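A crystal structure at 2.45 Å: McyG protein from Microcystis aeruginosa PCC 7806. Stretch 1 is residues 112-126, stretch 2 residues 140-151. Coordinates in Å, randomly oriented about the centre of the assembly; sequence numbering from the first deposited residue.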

ATOM      1  N   ALA A 112       7.195   3.968  12.931  1.00 30.52           N
ATOM      2  CA  ALA A 112       6.766   2.576  13.060  1.00 30.83           C
ATOM      3  C   ALA A 112       6.814   2.084  14.506  1.00 31.34           C
ATOM      4  O   ALA A 112       5.921   1.356  14.945  1.00 31.47           O
ATOM      5  CB  ALA A 112       7.589   1.674  12.152  1.00 30.49           C
ATOM      6  N   VAL A 113       7.853   2.488  15.238  1.00 31.76           N
ATOM      7  CA  VAL A 113       7.960   2.213  16.675  1.00 31.99           C
ATOM      8  C   VAL A 113       6.811   2.872  17.445  1.00 32.40           C
ATOM      9  O   VAL A 113       6.220   2.252  18.331  1.00 32.31           O
ATOM     10  CB  VAL A 113       9.334   2.660  17.239  1.00 31.89           C
ATOM     11  CG1 VAL A 113       9.296   2.818  18.756  1.00 31.56           C
ATOM     12  CG2 VAL A 113      10.420   1.673  16.838  1.00 31.60           C
ATOM     13  N   LYS A 114       6.497   4.120  17.089  1.00 33.46           N
ATOM     14  CA  LYS A 114       5.409   4.875  17.720  1.00 34.60           C
ATOM     15  C   LYS A 114       4.048   4.240  17.450  1.00 33.47           C
ATOM     16  O   LYS A 114       3.207   4.160  18.346  1.00 32.94           O
ATOM     17  CB  LYS A 114       5.406   6.333  17.247  1.00 36.93           C
ATOM     18  CG  LYS A 114       6.517   7.184  17.842  1.00 40.09           C
ATOM     19  CD  LYS A 114       6.706   8.485  17.071  1.00 42.52           C
ATOM     20  CE  LYS A 114       7.963   9.215  17.526  1.00 44.07           C
ATOM     21  NZ  LYS A 114       8.253  10.415  16.692  1.00 45.36           N
ATOM     22  N   LYS A 115       3.845   3.791  16.214  1.00 32.88           N
ATOM     23  CA  LYS A 115       2.606   3.130  15.816  1.00 32.16           C
ATOM     24  C   LYS A 115       2.407   1.838  16.612  1.00 31.24           C
ATOM     25  O   LYS A 115       1.329   1.601  17.155  1.00 30.53           O
ATOM     26  CB  LYS A 115       2.611   2.850  14.313  1.00 32.33           C
ATOM     27  CG  LYS A 115       1.230   2.672  13.707  1.00 33.31           C
ATOM     28  CD  LYS A 115       1.333   2.304  12.237  1.00 34.04           C
ATOM     29  CE  LYS A 115      -0.023   2.353  11.559  1.00 34.76           C
ATOM     30  NZ  LYS A 115       0.061   1.916  10.138  1.00 35.60           N
ATOM     31  N   LEU A 116       3.460   1.025  16.689  1.00 30.34           N
ATOM     32  CA  LEU A 116       3.438  -0.214  17.464  1.00 30.07           C
ATOM     33  C   LEU A 116       3.024   0.032  18.915  1.00 30.69           C
ATOM     34  O   LEU A 116       2.157  -0.670  19.438  1.00 30.90           O
ATOM     35  CB  LEU A 116       4.801  -0.917  17.403  1.00 29.07           C
ATOM     36  CG  LEU A 116       5.081  -2.078  18.365  1.00 29.04           C
ATOM     37  CD1 LEU A 116       4.168  -3.275  18.111  1.00 28.81           C
ATOM     38  CD2 LEU A 116       6.543  -2.488  18.282  1.00 28.40           C
ATOM     39  N   GLU A 117       3.638   1.032  19.549  1.00 30.67           N
ATOM     40  CA  GLU A 117       3.330   1.387  20.937  1.00 30.86           C
ATOM     41  C   GLU A 117       1.917   1.947  21.100  1.00 30.31           C
ATOM     42  O   GLU A 117       1.226   1.610  22.062  1.00 30.16           O
ATOM     43  CB  GLU A 117       4.367   2.369  21.496  1.00 31.10           C
ATOM     44  CG  GLU A 117       5.747   1.756  21.689  1.00 32.22           C
ATOM     45  CD  GLU A 117       6.772   2.720  22.261  1.00 32.91           C
ATOM     46  OE1 GLU A 117       6.410   3.853  22.637  1.00 33.76           O
ATOM     47  OE2 GLU A 117       7.955   2.338  22.339  1.00 34.03           O
ATOM     48  N   ASN A 118       1.497   2.796  20.160  1.00 29.79           N
ATOM     49  CA  ASN A 118       0.161   3.394  20.202  1.00 29.88           C
ATOM     50  C   ASN A 118      -0.945   2.359  20.032  1.00 29.77           C
ATOM     51  O   ASN A 118      -1.896   2.328  20.814  1.00 29.91           O
ATOM     52  CB  ASN A 118       0.013   4.507  19.156  1.00 29.92           C
ATOM     53  CG  ASN A 118       0.702   5.801  19.568  1.00 30.33           C
ATOM     54  OD1 ASN A 118       0.959   6.041  20.749  1.00 30.69           O
ATOM     55  ND2 ASN A 118       0.997   6.646  18.586  1.00 30.10           N
ATOM     56  N   VAL A 119      -0.806   1.515  19.011  1.00 29.33           N
ATOM     57  CA  VAL A 119      -1.758   0.442  18.740  1.00 29.27           C
ATOM     58  C   VAL A 119      -1.820  -0.516  19.932  1.00 29.72           C
ATOM     59  O   VAL A 119      -2.907  -0.917  20.356  1.00 29.92           O
ATOM     60  CB  VAL A 119      -1.409  -0.309  17.431  1.00 28.97           C
ATOM     61  CG1 VAL A 119      -2.247  -1.569  17.271  1.00 28.86           C
ATOM     62  CG2 VAL A 119      -1.593   0.606  16.229  1.00 28.49           C
ATOM     63  N   TRP A 120      -0.651  -0.853  20.476  1.00 29.73           N
ATOM     64  CA  TRP A 120      -0.540  -1.713  21.659  1.00 30.79           C
ATOM     65  C   TRP A 120      -1.335  -1.184  22.823  1.00 31.53           C
ATOM     66  O   TRP A 120      -1.989  -1.952  23.532  1.00 32.06           O
ATOM     67  CB  TRP A 120       0.927  -1.885  22.038  1.00 30.44           C
ATOM     68  CG  TRP A 120       1.192  -2.795  23.213  1.00 30.16           C
ATOM     69  CD1 TRP A 120       1.221  -4.187  23.225  1.00 30.39           C
ATOM     70  CD2 TRP A 120       1.517  -2.397  24.589  1.00 30.20           C
ATOM     71  NE1 TRP A 120       1.518  -4.663  24.480  1.00 30.16           N
ATOM     72  CE2 TRP A 120       1.708  -3.644  25.344  1.00 30.27           C
ATOM     73  CE3 TRP A 120       1.656  -1.181  25.250  1.00 30.01           C
ATOM     74  CZ2 TRP A 120       2.025  -3.644  26.695  1.00 30.61           C
ATOM     75  CZ3 TRP A 120       1.974  -1.195  26.613  1.00 30.05           C
ATOM     76  CH2 TRP A 120       2.153  -2.396  27.315  1.00 30.28           C
ATOM     77  N   LYS A 121      -1.291   0.133  23.021  1.00 32.48           N
ATOM     78  CA  LYS A 121      -2.049   0.787  24.089  1.00 33.65           C
ATOM     79  C   LYS A 121      -3.550   0.826  23.784  1.00 33.30           C
ATOM     80  O   LYS A 121      -4.373   0.607  24.674  1.00 33.38           O
ATOM     81  CB  LYS A 121      -1.507   2.198  24.354  1.00 34.84           C
ATOM     82  CG  LYS A 121      -0.150   2.203  25.044  1.00 36.62           C
ATOM     83  CD  LYS A 121       0.519   3.572  25.012  1.00 37.71           C
ATOM     84  CE  LYS A 121       1.917   3.502  25.610  1.00 38.23           C
ATOM     85  NZ  LYS A 121       2.530   4.847  25.804  1.00 39.14           N
ATOM     86  N   ILE A 122      -3.893   1.092  22.525  1.00 32.61           N
ATOM     87  CA  ILE A 122      -5.290   1.114  22.082  1.00 33.02           C
ATOM     88  C   ILE A 122      -5.984  -0.243  22.287  1.00 33.41           C
ATOM     89  O   ILE A 122      -7.167  -0.293  22.631  1.00 33.07           O
ATOM     90  CB  ILE A 122      -5.405   1.585  20.609  1.00 32.98           C
ATOM     91  CG1 ILE A 122      -5.065   3.075  20.502  1.00 32.52           C
ATOM     92  CG2 ILE A 122      -6.803   1.339  20.049  1.00 33.30           C
ATOM     93  CD1 ILE A 122      -4.686   3.533  19.108  1.00 32.43           C
ATOM     94  N   LEU A 123      -5.232  -1.328  22.105  1.00 34.10           N
ATOM     95  CA  LEU A 123      -5.780  -2.688  22.152  1.00 34.94           C
ATOM     96  C   LEU A 123      -5.635  -3.389  23.509  1.00 36.22           C
ATOM     97  O   LEU A 123      -5.806  -4.608  23.602  1.00 36.17           O
ATOM     98  CB  LEU A 123      -5.147  -3.554  21.054  1.00 34.24           C
ATOM     99  CG  LEU A 123      -5.315  -3.165  19.584  1.00 33.57           C
ATOM    100  CD1 LEU A 123      -4.585  -4.164  18.703  1.00 33.29           C
ATOM    101  CD2 LEU A 123      -6.781  -3.080  19.194  1.00 33.58           C
ATOM    102  N   ASP A 124      -5.331  -2.610  24.548  1.00 37.94           N
ATOM    103  CA  ASP A 124      -5.175  -3.110  25.925  1.00 39.27           C
ATOM    104  C   ASP A 124      -4.125  -4.221  26.065  1.00 38.82           C
ATOM    105  O   ASP A 124      -4.435  -5.335  26.493  1.00 39.07           O
ATOM    106  CB  ASP A 124      -6.528  -3.548  26.519  1.00 41.58           C
ATOM    107  CG  ASP A 124      -7.510  -2.390  26.675  1.00 44.27           C
ATOM    108  OD1 ASP A 124      -7.103  -1.305  27.150  1.00 45.74           O
ATOM    109  OD2 ASP A 124      -8.699  -2.572  26.331  1.00 45.61           O
ATOM    110  N   ASN A 125      -2.887  -3.899  25.690  1.00 38.32           N
ATOM    111  CA  ASN A 125      -1.720  -4.773  25.896  1.00 37.40           C
ATOM    112  C   ASN A 125      -1.831  -6.183  25.291  1.00 36.10           C
ATOM    113  O   ASN A 125      -1.712  -7.175  26.012  1.00 36.70           O
ATOM    114  CB  ASN A 125      -1.370  -4.874  27.396  1.00 38.34           C
ATOM    115  CG  ASN A 125      -1.185  -3.517  28.061  1.00 38.96           C
ATOM    116  OD1 ASN A 125      -1.628  -2.484  27.552  1.00 38.94           O
ATOM    117  ND2 ASN A 125      -0.529  -3.520  29.219  1.00 39.83           N
ATOM    118  N   PRO A 126      -2.050  -6.278  23.966  1.00 34.72           N
ATOM    119  CA  PRO A 126      -2.111  -7.601  23.353  1.00 33.68           C
ATOM    120  C   PRO A 126      -0.724  -8.196  23.117  1.00 33.12           C
ATOM    121  O   PRO A 126       0.269  -7.463  23.071  1.00 33.82           O
ATOM    122  CB  PRO A 126      -2.790  -7.324  22.012  1.00 33.63           C
ATOM    123  CG  PRO A 126      -2.365  -5.938  21.673  1.00 33.88           C
ATOM    124  CD  PRO A 126      -2.285  -5.205  22.980  1.00 34.41           C
TER
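Stretch 2 140-151: KLGTYSHLEGWQ

Two tryptophans, one from each stretch, meet edge to face at the centre of this contact, and no direct hydrogen bond joins the two stretches; the one polar link that passes between them runs through a water. The edge of W150 is directed at the face of W120, with the five-membered ring of W120 and the six-membered ring of W150 4.6 Å apart at their centroids and their planes inclined at 60°. The closest approach is W120 CE2 to W150 CE3, 3.5 Å. Such a tilt lets the slightly positive C-H edge of one indole meet the electron-rich face of the other.

Stretch 1 is helical from 112 to 122 and then turns into a loop, L123 being the first residue to leave helical angles. Stretch 2 opens with the last part of another helix, 140-144, and continues as a loop from S145. The two helix axes come no nearer than 12.5 Å and cross at -71°, so the helices do not pack backbone to backbone; side chains of V113, L116 and E117 against L141 span the gap, and the loop of stretch 2 carries the contact on along stretch 1. The register follows this course: V113 lies nearest L141, E117 nearest L147, and N125 nearest G149, where the CA atoms of N125 and G149 are 6.5 Å apart.

At the helical end, L141 points toward stretch 1 and supplies the branched, apolar bulk that fills the space there. Its CD1 lies 4.1 Å from V113 CG1, and its CD2 4.1 Å from L116 CD2. L116 also meets the second tryptophan, its CG standing 3.9 Å from W150 CH2 at the edge of that ring. E117 starts sideways, but its extended side chain brings the carboxylate nearer, with OE2 3.4 Å from L141 CD1; OE2 thus lies against a leucine methyl without a polar partner in stretch 2.

Beyond the helix, L147 turns its side chain toward stretch 1 and sets its CB 3.9 Å from W120 CH2. It also begins a type II turn that ends at W150, closed by a weak hydrogen bond from W150 N to L147 O at 3.3 Å. G149 occupies the turn position with positive phi (88°), where a CB would be jammed against the carbonyl oxygen of E148; glycine is called for by the backbone alone. The turn runs past the edge of the W120 ring, with E148 O 3.1 Å from W120 CH2 and G149 C 4.0 Å from W120 CZ2. N125 ND2 approaches E148 O to 2.8 Å, but the angle is too poor for a hydrogen bond.

Water 1 completes the join. It accepts hydrogen bonds from W120 NE1 at 3.1 Å and from Q151 N at 2.7 Å, satisfying the indole nitrogen of a buried residue and a backbone amide of the opposing stretch together. The two stretches bury 523 Å² between them.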

ATOM      1  N   LYS A 140      13.503  -5.758  23.986  1.00 40.94           N
ATOM      2  CA  LYS A 140      14.383  -4.703  24.499  1.00 41.76           C
ATOM      3  C   LYS A 140      13.665  -3.355  24.582  1.00 40.94           C
ATOM      4  O   LYS A 140      13.761  -2.657  25.591  1.00 41.60           O
ATOM      5  CB  LYS A 140      15.641  -4.590  23.629  1.00 43.61           C
ATOM      6  CG  LYS A 140      16.697  -3.632  24.162  1.00 46.07           C
ATOM      7  CD  LYS A 140      17.967  -3.680  23.326  1.00 47.62           C
ATOM      8  CE  LYS A 140      18.979  -2.649  23.803  1.00 48.13           C
ATOM      9  NZ  LYS A 140      20.303  -2.816  23.142  1.00 48.71           N
ATOM     10  N   LEU A 141      12.945  -3.008  23.517  1.00 39.44           N
ATOM     11  CA  LEU A 141      12.118  -1.804  23.475  1.00 38.76           C
ATOM     12  C   LEU A 141      11.117  -1.765  24.632  1.00 39.31           C
ATOM     13  O   LEU A 141      10.898  -0.713  25.235  1.00 39.04           O
ATOM     14  CB  LEU A 141      11.390  -1.713  22.126  1.00 37.66           C
ATOM     15  CG  LEU A 141      10.341  -0.622  21.877  1.00 37.73           C
ATOM     16  CD1 LEU A 141      10.958   0.773  21.850  1.00 37.67           C
ATOM     17  CD2 LEU A 141       9.586  -0.900  20.584  1.00 37.62           C
ATOM     18  N   GLY A 142      10.521  -2.918  24.935  1.00 39.89           N
ATOM     19  CA  GLY A 142       9.556  -3.037  26.025  1.00 40.86           C
ATOM     20  C   GLY A 142      10.153  -2.761  27.392  1.00 42.23           C
ATOM     21  O   GLY A 142       9.557  -2.048  28.201  1.00 42.38           O
ATOM     22  N   THR A 143      11.332  -3.325  27.643  1.00 43.65           N
ATOM     23  CA  THR A 143      12.030  -3.138  28.916  1.00 45.37           C
ATOM     24  C   THR A 143      12.609  -1.724  29.053  1.00 46.16           C
ATOM     25  O   THR A 143      12.506  -1.111  30.117  1.00 46.58           O
ATOM     26  CB  THR A 143      13.139  -4.193  29.125  1.00 46.00           C
ATOM     27  OG1 THR A 143      13.889  -4.347  27.917  1.00 47.63           O
ATOM     28  CG2 THR A 143      12.535  -5.539  29.510  1.00 45.57           C
ATOM     29  N   TYR A 144      13.195  -1.215  27.970  1.00 46.42           N
ATOM     30  CA  TYR A 144      13.767   0.135  27.933  1.00 46.50           C
ATOM     31  C   TYR A 144      12.732   1.240  28.131  1.00 45.35           C
ATOM     32  O   TYR A 144      13.002   2.229  28.812  1.00 46.19           O
ATOM     33  CB  TYR A 144      14.527   0.362  26.623  1.00 48.78           C
ATOM     34  CG  TYR A 144      16.011   0.071  26.703  1.00 51.18           C
ATOM     35  CD1 TYR A 144      16.480  -1.192  27.075  1.00 51.53           C
ATOM     36  CD2 TYR A 144      16.949   1.059  26.393  1.00 52.32           C
ATOM     37  CE1 TYR A 144      17.839  -1.459  27.146  1.00 53.04           C
ATOM     38  CE2 TYR A 144      18.312   0.802  26.461  1.00 53.03           C
ATOM     39  CZ  TYR A 144      18.750  -0.457  26.837  1.00 53.56           C
ATOM     40  OH  TYR A 144      20.100  -0.715  26.904  1.00 54.53           O
ATOM     41  N   SER A 145      11.557   1.072  27.529  1.00 43.53           N
ATOM     42  CA  SER A 145      10.466   2.036  27.678  1.00 41.94           C
ATOM     43  C   SER A 145       9.498   1.635  28.791  1.00 41.23           C
ATOM     44  O   SER A 145       8.425   2.224  28.927  1.00 40.43           O
ATOM     45  CB  SER A 145       9.721   2.226  26.353  1.00 41.23           C
ATOM     46  OG  SER A 145      10.525   2.922  25.416  1.00 41.28           O
ATOM     47  N   HIS A 146       9.890   0.631  29.578  1.00 41.80           N
ATOM     48  CA  HIS A 146       9.143   0.178  30.762  1.00 42.81           C
ATOM     49  C   HIS A 146       7.668  -0.015  30.516  1.00 42.97           C
ATOM     50  O   HIS A 146       6.826   0.486  31.264  1.00 43.33           O
ATOM     51  CB  HIS A 146       9.380   1.123  31.940  1.00 42.69           C
ATOM     52  CG  HIS A 146      10.763   1.019  32.531  1.00 42.64           C
ATOM     53  ND1 HIS A 146      11.853   1.508  31.912  1.00 42.52           N
ATOM     54  CD2 HIS A 146      11.207   0.456  33.725  1.00 42.80           C
ATOM     55  CE1 HIS A 146      12.941   1.266  32.667  1.00 42.70           C
ATOM     56  NE2 HIS A 146      12.545   0.624  33.776  1.00 43.03           N
ATOM     57  N   LEU A 147       7.352  -0.754  29.458  1.00 43.38           N
ATOM     58  CA  LEU A 147       5.969  -0.985  29.060  1.00 43.84           C
ATOM     59  C   LEU A 147       5.414  -2.214  29.774  1.00 44.37           C
ATOM     60  O   LEU A 147       5.865  -3.341  29.548  1.00 44.01           O
ATOM     61  CB  LEU A 147       5.867  -1.112  27.535  1.00 43.90           C
ATOM     62  CG  LEU A 147       6.425   0.085  26.747  1.00 43.89           C
ATOM     63  CD1 LEU A 147       6.773  -0.293  25.315  1.00 43.26           C
ATOM     64  CD2 LEU A 147       5.473   1.278  26.787  1.00 43.55           C
ATOM     65  N   GLU A 148       4.441  -1.975  30.650  1.00 44.59           N
ATOM     66  CA  GLU A 148       3.905  -2.995  31.548  1.00 44.85           C
ATOM     67  C   GLU A 148       3.079  -4.054  30.810  1.00 43.03           C
ATOM     68  O   GLU A 148       2.093  -3.731  30.142  1.00 42.53           O
ATOM     69  CB  GLU A 148       3.071  -2.325  32.645  1.00 47.21           C
ATOM     70  CG  GLU A 148       2.739  -3.207  33.839  1.00 50.17           C
ATOM     71  CD  GLU A 148       1.898  -2.492  34.885  1.00 52.56           C
ATOM     72  OE1 GLU A 148       1.273  -1.456  34.559  1.00 53.31           O
ATOM     73  OE2 GLU A 148       1.859  -2.967  36.041  1.00 54.10           O
ATOM     74  N   GLY A 149       3.495  -5.314  30.938  1.00 41.03           N
ATOM     75  CA  GLY A 149       2.794  -6.442  30.323  1.00 38.96           C
ATOM     76  C   GLY A 149       3.231  -6.748  28.901  1.00 38.38           C
ATOM     77  O   GLY A 149       2.612  -7.566  28.217  1.00 38.73           O
ATOM     78  N   TRP A 150       4.300  -6.084  28.463  1.00 36.76           N
ATOM     79  CA  TRP A 150       4.883  -6.263  27.135  1.00 35.36           C
ATOM     80  C   TRP A 150       5.333  -7.681  26.954  1.00 36.32           C
ATOM     81  O   TRP A 150       6.233  -8.151  27.657  1.00 36.72           O
ATOM     82  CB  TRP A 150       6.064  -5.314  26.987  1.00 33.53           C
ATOM     83  CG  TRP A 150       6.622  -5.136  25.593  1.00 31.71           C
ATOM     84  CD1 TRP A 150       7.741  -5.755  25.041  1.00 30.85           C
ATOM     85  CD2 TRP A 150       6.132  -4.230  24.541  1.00 30.64           C
ATOM     86  NE1 TRP A 150       7.962  -5.318  23.761  1.00 30.34           N
ATOM     87  CE2 TRP A 150       7.034  -4.404  23.398  1.00 30.29           C
ATOM     88  CE3 TRP A 150       5.072  -3.334  24.433  1.00 30.53           C
ATOM     89  CZ2 TRP A 150       6.865  -3.702  22.211  1.00 30.10           C
ATOM     90  CZ3 TRP A 150       4.911  -2.630  23.230  1.00 30.11           C
ATOM     91  CH2 TRP A 150       5.786  -2.812  22.148  1.00 29.76           C
ATOM     92  N   GLN A 151       4.698  -8.381  26.016  1.00 37.18           N
ATOM     93  CA  GLN A 151       5.015  -9.780  25.734  1.00 37.91           C
ATOM     94  C   GLN A 151       5.202 -10.021  24.244  1.00 36.94           C
ATOM     95  O   GLN A 151       4.378  -9.603  23.426  1.00 37.01           O
ATOM     96  CB  GLN A 151       3.930 -10.710  26.289  1.00 40.08           C
ATOM     97  CG  GLN A 151       4.145 -11.137  27.734  1.00 43.44           C
ATOM     98  CD  GLN A 151       5.260 -12.164  27.894  1.00 46.02           C
ATOM     99  OE1 GLN A 151       5.491 -13.001  27.015  1.00 47.67           O
ATOM    100  NE2 GLN A 151       5.952 -12.109  29.028  1.00 46.31           N
TER
HETATM  101  O   HOH W   1       2.220  -7.629  25.094  1.00 29.95           O